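Local atomic coordinates of yncA (Salmonella typhimurium, PDB entry 3DR6), a protein that probably transfers an acetyl group from acetyl-coenzyme A to an acceptor amine, as a putative acetyltransferase of the GNAT family. Residues L99-L104 and H134-F139. Sequence-based numbering, arbitrary orientation.
Sequences LGRKLL and HHSLGF
The CA atoms nearest each other across the contact are those of Arg101 and His134, 7.9 Å apart, where the first turns of helix 99-113 face the C-terminal end of helix 128-135. That end is a Schellman motif: Gly138, at positive phi, is the C-prime residue, Phe139 N bonds to His134 O and Gly138 N to His135 O. Arg101 grips Ser136 side-on with two nitrogens. Its CG stands anti to the backbone N (chi1 -169°) and the chain runs extended to NE, which donates to Ser136 OG at 2.9 Å (N-H...O 158°); the hydroxyl lies near the guanidinium plane and is also hydrogen-bonded with Leu133 O. Arg101 NH2 reaches Ser136 O at 2.8 Å, more bent at 139° and from well above the carbonyl plane. One guanidinium face is covered by Leu137 CD2, offset toward the rim. The other branch, Leu137 CD1, turns to Leu104 and meets its CD2 at 3.6 Å. Leu104 CD2 also lies 3.5 Å from His134 NE2 and 4.1 Å from Phe139 CE1, oblique to both rings. The imidazole, in turn, sets CD2 over the centre of the Phe139 ring, 3.8 Å above it, while its nitrogens hydrogen-bond with Ser130 O and His86 NE2. Met119 of strand 118-124 touches both Leu104 and Phe139, placing the apolar side against the central sheet of the GNAT fold. The chemistry is thus two-layered: Leu104 and the two rings lie buried, and Leu137 bridges from them to a partly exposed arginine, presumably cationic, which binds the helix terminus and probably complements the partial negative charge of its carbonyls.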
ATOM      1  N   LEU C  99      -8.204   8.946  24.028  1.00 20.38           N
ATOM      2  CA  LEU C  99      -9.269   8.478  23.117  1.00 20.00           C
ATOM      3  C   LEU C  99      -8.717   7.646  21.973  1.00 19.16           C
ATOM      4  O   LEU C  99      -9.332   6.682  21.568  1.00 18.84           O
ATOM      5  CB  LEU C  99     -10.088   9.638  22.542  1.00 20.17           C
ATOM      6  CG  LEU C  99     -10.906  10.430  23.554  1.00 20.53           C
ATOM      7  CD1 LEU C  99     -11.403  11.717  22.895  1.00 20.28           C
ATOM      8  CD2 LEU C  99     -12.069   9.583  24.108  1.00 21.10           C
ATOM      9  N   GLY C 100      -7.575   8.057  21.421  1.00 19.11           N
ATOM     10  CA  GLY C 100      -6.960   7.317  20.329  1.00 18.10           C
ATOM     11  C   GLY C 100      -6.772   5.839  20.664  1.00 17.79           C
ATOM     12  O   GLY C 100      -7.112   4.949  19.858  1.00 16.97           O
ATOM     13  N   ARG C 101      -6.234   5.579  21.854  1.00 17.73           N
ATOM     14  CA  ARG C 101      -5.940   4.192  22.242  1.00 18.95           C
ATOM     15  C   ARG C 101      -7.235   3.403  22.434  1.00 18.35           C
ATOM     16  O   ARG C 101      -7.341   2.239  22.042  1.00 18.33           O
ATOM     17  CB  ARG C 101      -5.102   4.153  23.523  1.00 19.59           C
ATOM     18  CG  ARG C 101      -4.535   2.754  23.823  1.00 20.42           C
ATOM     19  CD  ARG C 101      -3.866   2.664  25.188  1.00 21.00           C
ATOM     20  NE  ARG C 101      -3.185   1.368  25.343  1.00 24.20           N
ATOM     21  CZ  ARG C 101      -3.785   0.200  25.566  1.00 27.06           C
ATOM     22  NH1 ARG C 101      -5.113   0.100  25.666  1.00 27.48           N
ATOM     23  NH2 ARG C 101      -3.047  -0.899  25.676  1.00 28.82           N
ATOM     24  N   LYS C 102      -8.221   4.039  23.063  1.00 17.87           N
ATOM     25  CA  LYS C 102      -9.521   3.394  23.293  1.00 17.55           C
ATOM     26  C   LYS C 102     -10.243   3.053  21.981  1.00 16.87           C
ATOM     27  O   LYS C 102     -10.806   1.959  21.844  1.00 16.55           O
ATOM     28  CB  LYS C 102     -10.397   4.267  24.189  1.00 17.62           C
ATOM     29  CG  LYS C 102      -9.874   4.330  25.649  1.00 18.28           C
ATOM     30  CD  LYS C 102     -10.718   5.247  26.525  1.00 18.74           C
ATOM     31  CE  LYS C 102     -10.210   5.203  27.961  1.00 18.98           C
ATOM     32  NZ  LYS C 102     -10.849   6.249  28.837  1.00 19.39           N
ATOM     33  N   LEU C 103     -10.235   4.004  21.037  1.00 16.12           N
ATOM     34  CA  LEU C 103     -10.750   3.775  19.688  1.00 16.00           C
ATOM     35  C   LEU C 103     -10.030   2.613  19.006  1.00 16.44           C
ATOM     36  O   LEU C 103     -10.661   1.721  18.438  1.00 16.59           O
ATOM     37  CB  LEU C 103     -10.606   5.043  18.825  1.00 15.77           C
ATOM     38  CG  LEU C 103     -11.726   6.049  19.129  1.00 17.28           C
ATOM     39  CD1 LEU C 103     -11.399   7.418  18.528  1.00 18.15           C
ATOM     40  CD2 LEU C 103     -13.080   5.488  18.617  1.00 16.34           C
ATOM     41  N   LEU C 104      -8.708   2.643  19.072  1.00 16.86           N
ATOM     42  CA  LEU C 104      -7.897   1.622  18.407  1.00 17.53           C
ATOM     43  C   LEU C 104      -8.153   0.229  19.003  1.00 17.18           C
ATOM     44  O   LEU C 104      -8.254  -0.747  18.263  1.00 17.18           O
ATOM     45  CB  LEU C 104      -6.406   1.996  18.401  1.00 17.46           C
ATOM     46  CG  LEU C 104      -5.494   1.008  17.657  1.00 18.87           C
ATOM     47  CD1 LEU C 104      -5.985   0.700  16.228  1.00 20.07           C
ATOM     48  CD2 LEU C 104      -4.047   1.544  17.634  1.00 18.02           C
ATOM     49  N   HIS C 134       0.978   2.627  20.057  1.00 17.95           N
ATOM     50  CA  HIS C 134       0.895   1.348  19.365  1.00 17.80           C
ATOM     51  C   HIS C 134       1.649   0.204  20.056  1.00 18.05           C
ATOM     52  O   HIS C 134       1.131  -0.913  20.125  1.00 18.19           O
ATOM     53  CB  HIS C 134       1.336   1.533  17.898  1.00 16.69           C
ATOM     54  CG  HIS C 134       0.292   2.192  17.050  1.00 17.28           C
ATOM     55  ND1 HIS C 134       0.146   3.562  16.967  1.00 18.46           N
ATOM     56  CD2 HIS C 134      -0.645   1.665  16.230  1.00 18.22           C
ATOM     57  CE1 HIS C 134      -0.859   3.847  16.158  1.00 17.76           C
ATOM     58  NE2 HIS C 134      -1.340   2.714  15.681  1.00 18.58           N
ATOM     59  N   HIS C 135       2.862   0.464  20.550  1.00 18.00           N
ATOM     60  CA  HIS C 135       3.603  -0.541  21.328  1.00 18.76           C
ATOM     61  C   HIS C 135       2.775  -1.044  22.514  1.00 17.92           C
ATOM     62  O   HIS C 135       2.806  -2.245  22.846  1.00 17.95           O
ATOM     63  CB  HIS C 135       4.912   0.039  21.872  1.00 19.42           C
ATOM     64  CG  HIS C 135       6.048   0.028  20.895  1.00 22.24           C
ATOM     65  ND1 HIS C 135       6.366  -1.067  20.115  1.00 25.44           N
ATOM     66  CD2 HIS C 135       6.975   0.977  20.606  1.00 22.61           C
ATOM     67  CE1 HIS C 135       7.418  -0.780  19.366  1.00 24.88           C
ATOM     68  NE2 HIS C 135       7.819   0.447  19.659  1.00 25.40           N
ATOM     69  N   SER C 136       2.028  -0.128  23.135  1.00 16.85           N
ATOM     70  CA  SER C 136       1.230  -0.452  24.321  1.00 16.88           C
ATOM     71  C   SER C 136       0.047  -1.364  24.002  1.00 16.51           C
ATOM     72  O   SER C 136      -0.581  -1.914  24.928  1.00 15.48           O
ATOM     73  CB  SER C 136       0.725   0.820  25.035  1.00 16.87           C
ATOM     74  OG  SER C 136      -0.462   1.332  24.451  1.00 18.80           O
ATOM     75  N   LEU C 137      -0.266  -1.504  22.709  1.00 16.05           N
ATOM     76  CA  LEU C 137      -1.299  -2.425  22.247  1.00 16.71           C
ATOM     77  C   LEU C 137      -0.711  -3.650  21.541  1.00 17.25           C
ATOM     78  O   LEU C 137      -1.445  -4.444  20.910  1.00 17.57           O
ATOM     79  CB  LEU C 137      -2.299  -1.698  21.333  1.00 17.26           C
ATOM     80  CG  LEU C 137      -3.449  -0.900  21.967  1.00 18.77           C
ATOM     81  CD1 LEU C 137      -4.022   0.123  20.979  1.00 20.86           C
ATOM     82  CD2 LEU C 137      -4.558  -1.816  22.488  1.00 21.69           C
ATOM     83  N   GLY C 138       0.603  -3.813  21.641  1.00 15.83           N
ATOM     84  CA  GLY C 138       1.222  -5.026  21.154  1.00 15.94           C
ATOM     85  C   GLY C 138       1.717  -4.932  19.723  1.00 15.96           C
ATOM     86  O   GLY C 138       2.228  -5.926  19.194  1.00 15.96           O
ATOM     87  N   PHE C 139       1.599  -3.742  19.117  1.00 15.78           N
ATOM     88  CA  PHE C 139       2.148  -3.517  17.760  1.00 16.45           C
ATOM     89  C   PHE C 139       3.676  -3.536  17.795  1.00 17.25           C
ATOM     90  O   PHE C 139       4.288  -3.120  18.795  1.00 16.74           O
ATOM     91  CB  PHE C 139       1.678  -2.165  17.183  1.00 15.92           C
ATOM     92  CG  PHE C 139       0.259  -2.166  16.683  1.00 16.97           C
ATOM     93  CD1 PHE C 139      -0.827  -2.094  17.596  1.00 17.73           C
ATOM     94  CD2 PHE C 139      -0.017  -2.175  15.304  1.00 17.14           C
ATOM     95  CE1 PHE C 139      -2.160  -2.096  17.113  1.00 17.05           C
ATOM     96  CE2 PHE C 139      -1.339  -2.168  14.831  1.00 15.96           C
ATOM     97  CZ  PHE C 139      -2.403  -2.125  15.724  1.00 16.00           C
TER